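Local coordinates for cell wall binding protein cwp8 (Peptoclostridium difficile, PDB 5J6Q), which probably anchors itself to the bacterial cell wall through a module of three CWB2 domains and displays its remaining domains at the cell surface, at residues A22-F27 with D38-I43; V86-E91 with Y169-D173; L363-I368 with L385-S391; F295-V299 with P348-E354; E559-E563 with K586-I591. One frame throughout, in Å; residues are numbered along the deposited sequence.

Contact 1: A22-F27 with D38-I43; sequences ALEVKF and DRVYDI
Phe27 crosses Val40 at a slant, the methyl CG1 of Val40 standing over its ring, and the side chain can be traced atom by atom. Phe27 CB sits 4.1 Å from Asp38 O. With CG beside the backbone N (chi1 -76°), the ring swings across the other segment: CD1 passes Asp38 O and has Asp38 CB at its edge, Phe27 CE1 reaches Arg39 O at 3.7 Å, and CE2 and CZ run on to Val40. Val40 CG1 lies 3.5 Å from the Phe27 ring centroid, over the middle of the face, a CH-pi contact. Two backbone bonds pin this end, Phe27 N to Asp38 O and Val40 N to Val25 O (2.9 Å), with Lys26 and Arg39 bridged between them. The segments thus join the loop after helix 13-24 to the start of strand 41-45 in the five-stranded mixed sheet. Nearer the helix, Ala22 O meets the edge of the Tyr41 ring at CD1 (3.4 Å), and Ala22 CB and Leu23 CD2 both touch Ile43 CD1. The extended Arg39 runs alongside Leu23, whose CD2 covers one face of the guanidinium, 3.5 Å from Arg39 CZ. Arg39 NH2 is held by Leu50 O, which helps fix the rotation of the guanidinium against that methyl.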
# COMPACT_ATOMS: atom_id res chain seq x y z
N ALA A 22 -16.29 -2.58 -35.07
CA ALA A 22 -16.96 -3.89 -34.96
C ALA A 22 -18.41 -3.77 -35.48
O ALA A 22 -18.96 -4.72 -36.09
CB ALA A 22 -16.94 -4.38 -33.49
N LEU A 23 -19.05 -2.62 -35.21
CA LEU A 23 -20.43 -2.41 -35.73
C LEU A 23 -20.43 -2.45 -37.28
O LEU A 23 -21.48 -2.69 -37.86
CB LEU A 23 -20.97 -1.02 -35.29
CG LEU A 23 -21.24 -0.90 -33.81
CD1 LEU A 23 -21.66 0.52 -33.41
CD2 LEU A 23 -22.35 -1.89 -33.47
N GLU A 24 -19.27 -2.21 -37.95
CA GLU A 24 -19.38 -2.25 -39.41
C GLU A 24 -19.38 -3.67 -39.98
O GLU A 24 -19.88 -3.85 -41.10
CB GLU A 24 -18.27 -1.38 -40.02
CG GLU A 24 -18.57 0.09 -39.75
CD GLU A 24 -20.08 0.38 -39.83
OE1 GLU A 24 -20.80 0.44 -38.78
OE2 GLU A 24 -20.57 0.52 -40.94
N VAL A 25 -18.87 -4.69 -39.21
CA VAL A 25 -18.82 -6.05 -39.73
C VAL A 25 -20.23 -6.64 -39.92
O VAL A 25 -20.95 -6.88 -38.93
CB VAL A 25 -17.94 -6.91 -38.80
CG1 VAL A 25 -17.79 -8.30 -39.39
CG2 VAL A 25 -16.56 -6.27 -38.62
N LYS A 26 -20.62 -6.86 -41.18
CA LYS A 26 -21.93 -7.41 -41.47
C LYS A 26 -21.79 -8.73 -42.28
O LYS A 26 -20.70 -9.03 -42.80
CB LYS A 26 -22.75 -6.41 -42.30
CG LYS A 26 -23.68 -5.56 -41.44
CD LYS A 26 -22.99 -4.42 -40.76
CE LYS A 26 -23.98 -3.28 -40.51
NZ LYS A 26 -23.29 -1.96 -40.58
N PHE A 27 -22.89 -9.48 -42.38
CA PHE A 27 -22.94 -10.72 -43.12
C PHE A 27 -23.15 -10.33 -44.58
O PHE A 27 -24.02 -9.51 -44.84
CB PHE A 27 -24.13 -11.57 -42.67
CG PHE A 27 -23.91 -12.24 -41.34
CD1 PHE A 27 -24.60 -11.83 -40.22
CD2 PHE A 27 -22.98 -13.27 -41.21
CE1 PHE A 27 -24.37 -12.43 -38.99
CE2 PHE A 27 -22.75 -13.86 -39.97
CZ PHE A 27 -23.45 -13.44 -38.87
N ASP A 38 -27.02 -8.22 -41.66
CA ASP A 38 -27.20 -8.18 -40.21
C ASP A 38 -25.81 -7.91 -39.61
O ASP A 38 -24.80 -8.35 -40.24
CB ASP A 38 -27.67 -9.54 -39.71
CG ASP A 38 -29.16 -9.67 -39.64
OD1 ASP A 38 -29.86 -8.74 -40.09
OD2 ASP A 38 -29.63 -10.72 -39.15
N ARG A 39 -25.70 -7.19 -38.47
CA ARG A 39 -24.35 -7.10 -37.91
C ARG A 39 -23.89 -8.50 -37.42
O ARG A 39 -24.71 -9.34 -37.02
CB ARG A 39 -24.21 -6.20 -36.68
CG ARG A 39 -24.80 -4.81 -36.85
CD ARG A 39 -25.22 -4.31 -35.46
NE ARG A 39 -25.35 -2.86 -35.50
CZ ARG A 39 -25.69 -2.07 -34.48
NH1 ARG A 39 -25.79 -0.75 -34.67
NH2 ARG A 39 -25.92 -2.58 -33.26
N VAL A 40 -22.58 -8.70 -37.42
CA VAL A 40 -22.06 -9.97 -36.94
C VAL A 40 -21.75 -9.85 -35.44
O VAL A 40 -21.65 -10.89 -34.79
CB VAL A 40 -20.84 -10.53 -37.70
CG1 VAL A 40 -20.95 -10.79 -39.22
CG2 VAL A 40 -19.48 -10.55 -37.05
N TYR A 41 -21.59 -8.64 -34.89
CA TYR A 41 -21.39 -8.55 -33.45
C TYR A 41 -22.67 -8.07 -32.85
O TYR A 41 -23.33 -7.16 -33.39
CB TYR A 41 -20.23 -7.64 -33.07
CG TYR A 41 -18.94 -8.25 -33.55
CD1 TYR A 41 -18.25 -7.70 -34.62
CD2 TYR A 41 -18.43 -9.40 -32.96
CE1 TYR A 41 -17.06 -8.28 -35.09
CE2 TYR A 41 -17.25 -10.00 -33.42
CZ TYR A 41 -16.58 -9.43 -34.49
OH TYR A 41 -15.43 -10.03 -34.94
N ASP A 42 -23.05 -8.72 -31.73
CA ASP A 42 -24.23 -8.36 -31.00
C ASP A 42 -23.65 -7.44 -29.88
O ASP A 42 -22.90 -7.87 -28.98
CB ASP A 42 -24.93 -9.65 -30.48
CG ASP A 42 -26.06 -9.29 -29.55
OD1 ASP A 42 -26.34 -8.11 -29.42
OD2 ASP A 42 -26.68 -10.22 -28.93
N ILE A 43 -23.96 -6.16 -29.95
CA ILE A 43 -23.37 -5.27 -29.00
C ILE A 43 -24.40 -4.47 -28.18
O ILE A 43 -25.31 -3.89 -28.74
CB ILE A 43 -22.51 -4.30 -29.71
CG1 ILE A 43 -21.50 -5.08 -30.64
CG2 ILE A 43 -21.85 -3.40 -28.73
CD1 ILE A 43 -20.32 -4.19 -31.09

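Contact 2: V86-E91 with Y169-D173; sequences VDYKIE and YSDID
Ser170 O accepts the shortest direct hydrogen bond between the segments, from Lys89 N at 2.8 Å, with the N-H pointing almost straight at it (163°). The same pair is closed from the other direction by Ser170 N to Lys89 O (2.9 Å). Ser170 OG lies close to two acceptors, Lys89 O and Glu91 OE2, and the aliphatic part of Lys89 runs past it, with Lys89 CE 3.2 Å from Ser170 OG. Lys89 CG sits between its own backbone N and carbonyl carbon (chi1 53°), and from there the chain reaches out along segment 169-173. Its NZ makes a salt bridge with Glu91 OE1 and donates to a water that also takes the N-H of Asp173, so the ammonium is tied to both segments. Strands 88-90 and 165-171 run antiparallel here, with 88-90 at the edge of a three-stranded sheet; Lys89 and Ser170 form the hydrogen-bonded pair, and beyond Tyr88 and Asp171 a further bond joins Ile172 N to Asp87 O (3.2 Å). Away from Lys89, the rings of Tyr88 and Tyr169 lie side by side, point the same way and make an offset edge-to-face pair, planes at 82°, the edge of Tyr169 turned to the face of Tyr88 and their centroids 5.4 Å apart. Ile172 lays its CD1 against Tyr88 O and its CG1 against Lys89 CB (3.7 Å), while the carboxylate of Asp87 turns to the backbone N-H groups of Lys31 and Ala32.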
# COMPACT_ATOMS: atom_id res chain seq x y z
N VAL A 86 -19.69 -14.82 -43.68
CA VAL A 86 -20.93 -15.58 -43.66
C VAL A 86 -21.29 -16.03 -42.26
O VAL A 86 -20.46 -16.02 -41.36
CB VAL A 86 -20.76 -16.85 -44.55
CG1 VAL A 86 -20.56 -16.46 -46.03
CG2 VAL A 86 -19.57 -17.66 -44.04
N ASP A 87 -22.52 -16.46 -42.10
CA ASP A 87 -23.00 -16.97 -40.82
C ASP A 87 -22.86 -18.54 -40.77
O ASP A 87 -23.30 -19.15 -39.79
CB ASP A 87 -24.49 -16.65 -40.71
CG ASP A 87 -25.26 -17.37 -41.80
OD1 ASP A 87 -24.65 -17.69 -42.86
OD2 ASP A 87 -26.47 -17.63 -41.60
N TYR A 88 -22.26 -19.16 -41.80
CA TYR A 88 -22.33 -20.62 -41.82
C TYR A 88 -21.05 -21.34 -41.99
O TYR A 88 -20.01 -20.79 -42.39
CB TYR A 88 -23.31 -21.08 -42.93
CG TYR A 88 -22.82 -20.86 -44.35
CD1 TYR A 88 -22.15 -21.85 -45.05
CD2 TYR A 88 -23.04 -19.65 -44.99
CE1 TYR A 88 -21.70 -21.65 -46.35
CE2 TYR A 88 -22.59 -19.43 -46.29
CZ TYR A 88 -21.92 -20.43 -46.96
OH TYR A 88 -21.47 -20.19 -48.24
N LYS A 89 -21.12 -22.64 -41.64
CA LYS A 89 -19.97 -23.52 -41.78
C LYS A 89 -20.41 -24.86 -42.41
O LYS A 89 -21.53 -25.34 -42.18
CB LYS A 89 -19.30 -23.76 -40.42
CG LYS A 89 -20.27 -24.25 -39.36
CD LYS A 89 -19.54 -24.92 -38.20
CE LYS A 89 -20.52 -25.72 -37.37
NZ LYS A 89 -20.14 -25.76 -35.94
N ILE A 90 -19.54 -25.44 -43.21
CA ILE A 90 -19.89 -26.69 -43.86
C ILE A 90 -19.41 -27.84 -43.01
O ILE A 90 -18.22 -27.96 -42.74
CB ILE A 90 -19.28 -26.74 -45.28
CG1 ILE A 90 -19.96 -25.69 -46.18
CG2 ILE A 90 -19.46 -28.14 -45.87
CD1 ILE A 90 -19.31 -25.55 -47.55
N GLU A 91 -20.36 -28.67 -42.55
CA GLU A 91 -19.97 -29.82 -41.74
C GLU A 91 -20.10 -31.14 -42.52
O GLU A 91 -21.07 -31.35 -43.26
CB GLU A 91 -20.82 -29.87 -40.46
CG GLU A 91 -20.22 -28.95 -39.40
CD GLU A 91 -20.96 -29.02 -38.09
OE1 GLU A 91 -20.28 -28.95 -37.04
OE2 GLU A 91 -22.21 -29.12 -38.11
N TYR A 169 -26.01 -26.55 -44.78
CA TYR A 169 -24.95 -25.68 -44.31
C TYR A 169 -25.33 -25.45 -42.86
O TYR A 169 -26.52 -25.31 -42.60
CB TYR A 169 -24.90 -24.38 -45.13
CG TYR A 169 -24.83 -24.65 -46.61
CD1 TYR A 169 -25.97 -24.95 -47.34
CD2 TYR A 169 -23.61 -24.63 -47.28
CE1 TYR A 169 -25.90 -25.24 -48.70
CE2 TYR A 169 -23.53 -24.91 -48.64
CZ TYR A 169 -24.68 -25.22 -49.35
OH TYR A 169 -24.59 -25.53 -50.69
N SER A 170 -24.39 -25.43 -41.93
CA SER A 170 -24.82 -25.25 -40.54
C SER A 170 -24.41 -23.89 -39.94
O SER A 170 -23.58 -23.17 -40.49
CB SER A 170 -24.28 -26.40 -39.69
OG SER A 170 -22.88 -26.30 -39.52
N ASP A 171 -24.98 -23.58 -38.78
CA ASP A 171 -24.71 -22.33 -38.11
C ASP A 171 -23.41 -22.32 -37.33
O ASP A 171 -23.01 -23.30 -36.72
CB ASP A 171 -25.84 -21.99 -37.14
CG ASP A 171 -25.95 -20.49 -36.86
OD1 ASP A 171 -25.30 -19.70 -37.59
OD2 ASP A 171 -26.66 -20.12 -35.90
N ILE A 172 -22.74 -21.20 -37.38
CA ILE A 172 -21.53 -21.02 -36.61
C ILE A 172 -22.03 -20.47 -35.31
O ILE A 172 -22.42 -19.31 -35.27
CB ILE A 172 -20.56 -20.05 -37.30
CG1 ILE A 172 -20.21 -20.57 -38.70
CG2 ILE A 172 -19.33 -19.87 -36.47
CD1 ILE A 172 -19.36 -19.56 -39.44
N ASP A 173 -22.03 -21.28 -34.22
CA ASP A 173 -22.57 -20.84 -32.92
C ASP A 173 -21.97 -19.55 -32.38
O ASP A 173 -20.81 -19.25 -32.63
CB ASP A 173 -22.36 -21.93 -31.86
CG ASP A 173 -23.02 -23.25 -32.18
OD1 ASP A 173 -24.14 -23.24 -32.75
OD2 ASP A 173 -22.43 -24.30 -31.87
O HOH W 1 -20.17 -23.70 -34.54

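Contact 3: L363-I368 with L385-S391; sequences LSSKKI and LSKLGVS
Leu363 reaches the turn after helix 379-386 with both of its methyls. Its CG is wedged between the backbone N and the carbonyl carbon (chi1 54°), and chi2 of 92° lies away from the usual staggered values. The branches divide the work: Leu363 CD1 rests on Gly389 O at 3.3 Å, while Leu363 CD2 meets Leu388 CD2 at 3.6 Å, the two leucines crossing at a slant. Leu388, with chi1 off the staggered values at -132°, brings its CD2 to that methyl. Gly389 has positive phi, and there the chain leaves the helical course and turns toward strand 392-396. Next along, Val390 places CG1 beside its own backbone N, and that methyl comes 3.8 Å from Ile368 CD1, the two side chains crossing at about a right angle. Val390 CB stands 3.3 Å from Lys366 O. Ser391 turns OG anti to its backbone N, leaving CB as the atom nearest Ser364 O (3.1 Å). The segments belong to the beta-alpha-beta unit of strand 367-371, helix 379-386 and strand 392-396, joining the entry to the first strand to the approach to the second. Ile368 continues inward to Ile314 of strand 313-318, and Leu385 to Leu316. Branched aliphatic groups thus meet each other and the backbone carbonyls of the turns, which implies that shape and dispersion, rather than paired charges, carry most of this contact.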
# COMPACT_ATOMS: atom_id res chain seq x y z
N LEU A 363 -1.04 32.03 18.51
CA LEU A 363 0.43 31.99 18.55
C LEU A 363 0.94 33.15 19.42
O LEU A 363 2.01 33.06 20.04
CB LEU A 363 1.03 32.05 17.12
CG LEU A 363 0.56 33.26 16.26
CD1 LEU A 363 1.50 34.42 16.40
CD2 LEU A 363 0.55 32.88 14.80
N SER A 364 0.14 34.23 19.51
CA SER A 364 0.51 35.44 20.29
C SER A 364 0.82 35.09 21.76
O SER A 364 1.60 35.80 22.38
CB SER A 364 -0.61 36.50 20.22
OG SER A 364 -1.79 36.07 20.89
N SER A 365 0.25 34.03 22.32
CA SER A 365 0.62 33.67 23.69
C SER A 365 1.70 32.54 23.73
O SER A 365 1.95 32.00 24.81
CB SER A 365 -0.62 33.19 24.41
OG SER A 365 -1.39 32.42 23.51
N LYS A 366 2.31 32.16 22.58
CA LYS A 366 3.29 31.09 22.61
C LYS A 366 4.66 31.55 22.25
O LYS A 366 4.87 32.63 21.68
CB LYS A 366 2.84 29.97 21.67
CG LYS A 366 1.50 29.42 22.14
CD LYS A 366 0.74 28.77 21.03
CE LYS A 366 -0.49 28.07 21.64
NZ LYS A 366 -1.23 27.34 20.59
N LYS A 367 5.60 30.72 22.61
CA LYS A 367 7.01 30.96 22.39
C LYS A 367 7.73 29.95 21.45
O LYS A 367 7.34 28.81 21.32
CB LYS A 367 7.68 30.91 23.75
CG LYS A 367 7.52 32.21 24.51
CD LYS A 367 6.91 31.96 25.87
CE LYS A 367 7.99 31.90 26.92
NZ LYS A 367 7.46 31.31 28.17
N ILE A 368 8.79 30.41 20.84
CA ILE A 368 9.66 29.70 19.96
C ILE A 368 11.06 29.79 20.62
O ILE A 368 11.58 30.92 20.78
CB ILE A 368 9.74 30.31 18.55
CG1 ILE A 368 8.38 30.19 17.82
CG2 ILE A 368 10.86 29.63 17.75
CD1 ILE A 368 8.40 30.91 16.47
N LEU A 385 11.92 35.13 12.24
CA LEU A 385 10.95 34.55 13.15
C LEU A 385 10.32 35.62 14.03
O LEU A 385 9.18 35.46 14.42
CB LEU A 385 11.64 33.49 14.02
CG LEU A 385 12.04 32.23 13.27
CD1 LEU A 385 13.05 31.47 14.10
CD2 LEU A 385 10.81 31.38 12.99
N SER A 386 11.06 36.71 14.35
CA SER A 386 10.47 37.78 15.16
C SER A 386 9.38 38.48 14.36
O SER A 386 8.59 39.18 14.95
CB SER A 386 11.52 38.81 15.59
OG SER A 386 12.11 39.45 14.47
N LYS A 387 9.33 38.27 13.03
CA LYS A 387 8.29 38.93 12.23
C LYS A 387 6.97 38.22 12.37
O LYS A 387 5.96 38.76 11.94
CB LYS A 387 8.67 39.02 10.75
CG LYS A 387 10.11 39.53 10.53
CD LYS A 387 10.17 41.04 10.34
CE LYS A 387 11.31 41.66 11.10
NZ LYS A 387 12.58 41.64 10.32
N LEU A 388 6.96 37.04 12.96
CA LEU A 388 5.69 36.29 13.11
C LEU A 388 4.68 36.96 14.06
O LEU A 388 3.53 37.11 13.70
CB LEU A 388 5.90 34.85 13.63
CG LEU A 388 5.14 33.82 12.83
CD1 LEU A 388 5.70 32.43 13.12
CD2 LEU A 388 3.67 33.87 13.19
N GLY A 389 5.12 37.29 15.25
CA GLY A 389 4.23 37.85 16.25
C GLY A 389 3.98 36.89 17.38
O GLY A 389 2.93 36.96 18.04
N VAL A 390 4.92 35.93 17.61
CA VAL A 390 4.75 35.03 18.77
C VAL A 390 5.09 35.79 20.07
O VAL A 390 5.87 36.75 20.05
CB VAL A 390 5.66 33.73 18.69
CG1 VAL A 390 5.26 32.86 17.49
CG2 VAL A 390 7.14 34.10 18.62
N SER A 391 4.53 35.35 21.21
CA SER A 391 4.80 35.98 22.50
C SER A 391 6.28 36.28 22.67
O SER A 391 6.62 37.32 23.20
CB SER A 391 4.32 35.07 23.63
OG SER A 391 4.70 35.55 24.90

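Contact 4: F295-V299 with P348-E354; sequences FTTAV and PSEIEAE
The helical segments 295-299 and 349-354, of helices 294-305 and 349-359, run nearly parallel, 17° apart, with their axes 9.4 Å from each other at closest approach. Both fall in the sequence range of the first CWB2 repeat, and strand 339-342 lies against both: Leu341 touches Phe295 and Ala298, Leu340 touches Ile351 and Glu354. Pro348 is at the N-cap of the second helix, and the side chains of Pro348 and Phe295 cross at about a right angle. Pro348 CG stands over one face of the Phe295 ring, offset toward the rim and 4.1 Å from the centroid, in a CH-pi contact. Ile351 comes next along the helix. Ile351 CG1 lies 4.1 Å from Phe295 CD2, and chi2 of -57° folds the end of the chain back so that CD1 meets both Phe295 O and Val299 CG2. Thr296 offers its methyl to Glu350 CG, while its OG1 bonds to Ser293 N and Asp292 OD1. Val299 uses its two branches separately. CG2, beside the backbone N, faces Glu350 O and Ile351 CD1, whereas CG1, anti to the backbone N (chi1 180°), goes to Glu354. That glutamate bends at chi2 and lays its buried carboxylate alongside the valine; its OE1 is held by Arg357 in a salt bridge and more weakly by Ser302 OG. The charge is therefore met from within its own helix and from the neighbouring one, although no hydrogen bond joins the two segments. On the valine side, the atom nearest that carboxylate is Val299 CG1, 3.6 Å from Glu354 OE2.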
# COMPACT_ATOMS: atom_id res chain seq x y z
N PHE A 295 14.09 17.08 7.82
CA PHE A 295 13.02 18.14 7.97
C PHE A 295 11.60 17.57 7.81
O PHE A 295 10.75 17.88 8.64
CB PHE A 295 13.17 19.29 6.88
CG PHE A 295 14.57 19.85 6.93
CD1 PHE A 295 15.49 19.54 5.94
CD2 PHE A 295 14.98 20.64 7.99
CE1 PHE A 295 16.81 20.01 6.02
CE2 PHE A 295 16.29 21.10 8.08
CZ PHE A 295 17.20 20.77 7.08
N THR A 296 11.33 16.72 6.75
CA THR A 296 9.92 16.24 6.59
C THR A 296 9.60 15.09 7.60
O THR A 296 8.44 14.98 8.07
CB THR A 296 9.62 15.92 5.15
OG1 THR A 296 10.74 15.15 4.61
CG2 THR A 296 9.42 17.21 4.34
N THR A 297 10.63 14.28 7.96
CA THR A 297 10.40 13.32 9.07
C THR A 297 10.06 14.12 10.32
O THR A 297 9.08 13.76 11.00
CB THR A 297 11.64 12.48 9.33
OG1 THR A 297 11.90 11.74 8.12
CG2 THR A 297 11.48 11.54 10.54
N ALA A 298 10.79 15.21 10.63
CA ALA A 298 10.50 16.03 11.86
C ALA A 298 9.03 16.58 11.86
O ALA A 298 8.33 16.53 12.90
CB ALA A 298 11.52 17.17 12.01
N VAL A 299 8.54 17.01 10.67
CA VAL A 299 7.12 17.39 10.56
C VAL A 299 6.19 16.20 10.83
O VAL A 299 5.15 16.35 11.52
CB VAL A 299 6.82 17.97 9.15
CG1 VAL A 299 5.34 18.35 9.04
CG2 VAL A 299 7.74 19.21 8.83
N PRO A 348 13.53 26.07 6.17
CA PRO A 348 12.90 25.44 5.01
C PRO A 348 11.36 25.71 5.11
O PRO A 348 10.93 25.82 6.25
CB PRO A 348 13.30 23.96 5.17
CG PRO A 348 14.57 24.02 5.98
CD PRO A 348 14.24 25.10 7.01
N SER A 349 10.60 25.77 4.01
CA SER A 349 9.19 26.10 4.05
C SER A 349 8.36 25.06 4.76
O SER A 349 7.34 25.41 5.34
CB SER A 349 8.63 26.32 2.64
OG SER A 349 8.64 25.16 1.83
N GLU A 350 8.79 23.81 4.73
CA GLU A 350 8.08 22.71 5.37
C GLU A 350 8.01 22.89 6.83
O GLU A 350 7.00 22.59 7.42
CB GLU A 350 8.78 21.36 5.07
CG GLU A 350 8.53 20.92 3.64
CD GLU A 350 9.69 21.32 2.70
OE1 GLU A 350 9.71 20.77 1.61
OE2 GLU A 350 10.56 22.18 3.07
N ILE A 351 9.07 23.37 7.43
CA ILE A 351 9.18 23.61 8.87
C ILE A 351 8.36 24.94 9.25
O ILE A 351 7.65 24.98 10.24
CB ILE A 351 10.68 23.75 9.21
CG1 ILE A 351 11.44 22.34 9.12
CG2 ILE A 351 10.85 24.39 10.59
CD1 ILE A 351 10.89 21.18 9.98
N GLU A 352 8.47 25.98 8.43
CA GLU A 352 7.74 27.22 8.68
C GLU A 352 6.28 26.89 8.66
O GLU A 352 5.53 27.26 9.58
CB GLU A 352 8.11 28.26 7.57
CG GLU A 352 7.20 29.48 7.56
CD GLU A 352 7.70 30.52 6.57
OE1 GLU A 352 7.69 30.23 5.38
OE2 GLU A 352 8.12 31.60 7.01
N ALA A 353 5.86 26.13 7.62
CA ALA A 353 4.47 25.68 7.47
C ALA A 353 4.03 24.86 8.67
O ALA A 353 2.87 25.00 9.05
CB ALA A 353 4.31 24.88 6.17
N GLU A 354 4.94 24.00 9.33
CA GLU A 354 4.49 23.17 10.49
C GLU A 354 4.44 24.08 11.69
O GLU A 354 3.60 23.89 12.57
CB GLU A 354 5.41 21.91 10.78
CG GLU A 354 5.03 21.11 12.02
CD GLU A 354 3.75 20.26 11.83
OE1 GLU A 354 3.46 19.50 12.72
OE2 GLU A 354 3.02 20.40 10.82

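Contact 5: E559-E563 with K586-I591; sequences EEVVE and KIAEKI
Lys586 sends CG anti to its backbone N (chi1 -159°) and then bends at chi2 and chi3, which lays its methylenes against Glu559. The two chains cross at a slant, with Glu559 CG 3.6 Å from Lys586 CG and Glu559 OE2 3.7 Å from Lys586 CE. The NZ of Lys586 turns to its own helix, where it forms a salt bridge with Glu589 OE1 (2.7 Å). Lys590 bends at chi2, chi3 and chi4: its CD passes Glu559 O at 3.6 Å and Glu563 CB at 3.9 Å, and its NZ stops 4.0 Å from Glu559 OE1, too far for a salt bridge. A water lies 2.8 Å from Glu559 OE1 and is weakly bonded to both lysine ammoniums. Segments 559-563 and 586-590, of helices 556-565 and 581-590, run in broadly the same direction, at 38°; between them in the chain comes strand 572-575 of a four-stranded parallel sheet, and 559-563 lies in the third CWB2 sequence range. Under the charged rim, Val562 CG1 packs on Lys590 CB and is pressed tightly against Ile591 CG2 (3.4 Å). Ile591 also touches Leu566 and Ala569. Lys590 NZ pairs with a bound sulfate, probably from the crystallisation liquor.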
# COMPACT_ATOMS: atom_id res chain seq x y z
N GLU A 559 18.52 -7.82 20.81
CA GLU A 559 17.55 -8.87 20.57
C GLU A 559 17.07 -9.53 22.03
O GLU A 559 15.89 -9.72 22.26
CB GLU A 559 18.22 -9.95 19.73
CG GLU A 559 17.89 -9.91 18.24
CD GLU A 559 18.51 -11.19 17.53
OE1 GLU A 559 18.42 -12.25 18.14
OE2 GLU A 559 19.10 -11.12 16.41
N GLU A 560 18.02 -9.83 22.91
CA GLU A 560 17.78 -10.40 24.20
C GLU A 560 16.94 -9.47 25.09
O GLU A 560 16.00 -9.98 25.65
CB GLU A 560 19.08 -10.72 24.86
CG GLU A 560 19.57 -12.06 24.30
CD GLU A 560 21.04 -12.43 24.75
OE1 GLU A 560 21.49 -12.01 25.81
OE2 GLU A 560 21.69 -13.16 24.05
N VAL A 561 17.26 -8.12 25.20
CA VAL A 561 16.45 -7.24 26.02
C VAL A 561 15.09 -6.99 25.47
O VAL A 561 14.11 -6.82 26.28
CB VAL A 561 17.10 -5.87 26.39
CG1 VAL A 561 18.56 -6.09 26.85
CG2 VAL A 561 16.99 -4.92 25.25
N VAL A 562 14.96 -6.93 24.12
CA VAL A 562 13.65 -6.71 23.60
C VAL A 562 12.76 -7.95 24.00
O VAL A 562 11.61 -7.80 24.36
CB VAL A 562 13.79 -6.49 22.05
CG1 VAL A 562 12.42 -6.65 21.38
CG2 VAL A 562 14.37 -5.08 21.75
N GLU A 563 13.31 -9.16 23.82
CA GLU A 563 12.64 -10.41 24.14
C GLU A 563 12.20 -10.39 25.62
O GLU A 563 11.11 -10.86 25.90
CB GLU A 563 13.62 -11.56 23.85
CG GLU A 563 13.31 -12.89 24.47
CD GLU A 563 14.18 -14.01 23.96
OE1 GLU A 563 13.63 -14.89 23.35
OE2 GLU A 563 15.40 -14.02 24.19
N LYS A 586 12.85 -8.66 12.96
CA LYS A 586 13.50 -9.20 14.17
C LYS A 586 12.76 -8.66 15.38
O LYS A 586 12.43 -9.44 16.27
CB LYS A 586 15.01 -8.77 14.25
CG LYS A 586 15.93 -9.67 15.18
CD LYS A 586 15.40 -11.19 15.29
CE LYS A 586 16.15 -12.17 14.36
NZ LYS A 586 15.40 -13.47 14.32
N ILE A 587 12.45 -7.33 15.40
CA ILE A 587 11.83 -6.69 16.53
C ILE A 587 10.41 -7.27 16.71
O ILE A 587 10.03 -7.66 17.83
CB ILE A 587 11.82 -5.11 16.37
CG1 ILE A 587 13.24 -4.51 16.37
CG2 ILE A 587 11.04 -4.50 17.50
CD1 ILE A 587 13.19 -3.03 15.99
N ALA A 588 9.62 -7.32 15.61
CA ALA A 588 8.29 -7.86 15.65
C ALA A 588 8.24 -9.33 16.25
O ALA A 588 7.33 -9.68 17.03
CB ALA A 588 7.72 -7.87 14.21
N GLU A 589 9.18 -10.15 15.83
CA GLU A 589 9.32 -11.52 16.22
C GLU A 589 9.52 -11.60 17.75
O GLU A 589 8.71 -12.26 18.41
CB GLU A 589 10.51 -12.16 15.47
CG GLU A 589 10.68 -13.61 15.86
CD GLU A 589 12.01 -14.22 15.46
OE1 GLU A 589 12.76 -13.67 14.60
OE2 GLU A 589 12.31 -15.28 16.05
N LYS A 590 10.58 -10.94 18.31
CA LYS A 590 10.86 -10.91 19.75
C LYS A 590 9.74 -10.44 20.63
O LYS A 590 9.54 -11.01 21.73
CB LYS A 590 12.07 -10.04 19.99
CG LYS A 590 13.28 -10.61 19.24
CD LYS A 590 13.90 -11.79 20.01
CE LYS A 590 13.83 -13.03 19.16
NZ LYS A 590 14.99 -13.93 19.39
N ILE A 591 9.02 -9.41 20.23
CA ILE A 591 7.90 -8.94 21.08
C ILE A 591 6.59 -9.64 20.77
O ILE A 591 5.56 -9.24 21.34
CB ILE A 591 7.69 -7.41 20.95
CG1 ILE A 591 7.04 -7.03 19.56
CG2 ILE A 591 9.04 -6.72 21.11
CD1 ILE A 591 7.04 -5.51 19.28
O HOH W 2 17.28 -14.42 16.82

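In the fold
Contacts 1 and 2 touch each other: Phe27 lies against Val86 and Asp87, so the loop after helix 13-24 packs against the start of the small antiparallel sheet. Contacts 3 and 4 sit far off, on the opposite side of the chain's centre, about 17 Å apart between centres, and follow one another through helix 349-359 and strand 367-371. Contact 5, about 33 Å from contact 4 between centres, joins two helices as contact 4 does. All five are partly buried, but their chemistry differs. Contacts 1 and 2 combine backbone hydrogen bonds with aromatic packing, and contacts 4 and 5 have no direct hydrogen bond across them. Contact 3 is aliphatic with exposed turns; contact 4 packs an aromatic and aliphatic layer; contact 5 sets lysines and glutamates over a small apolar patch.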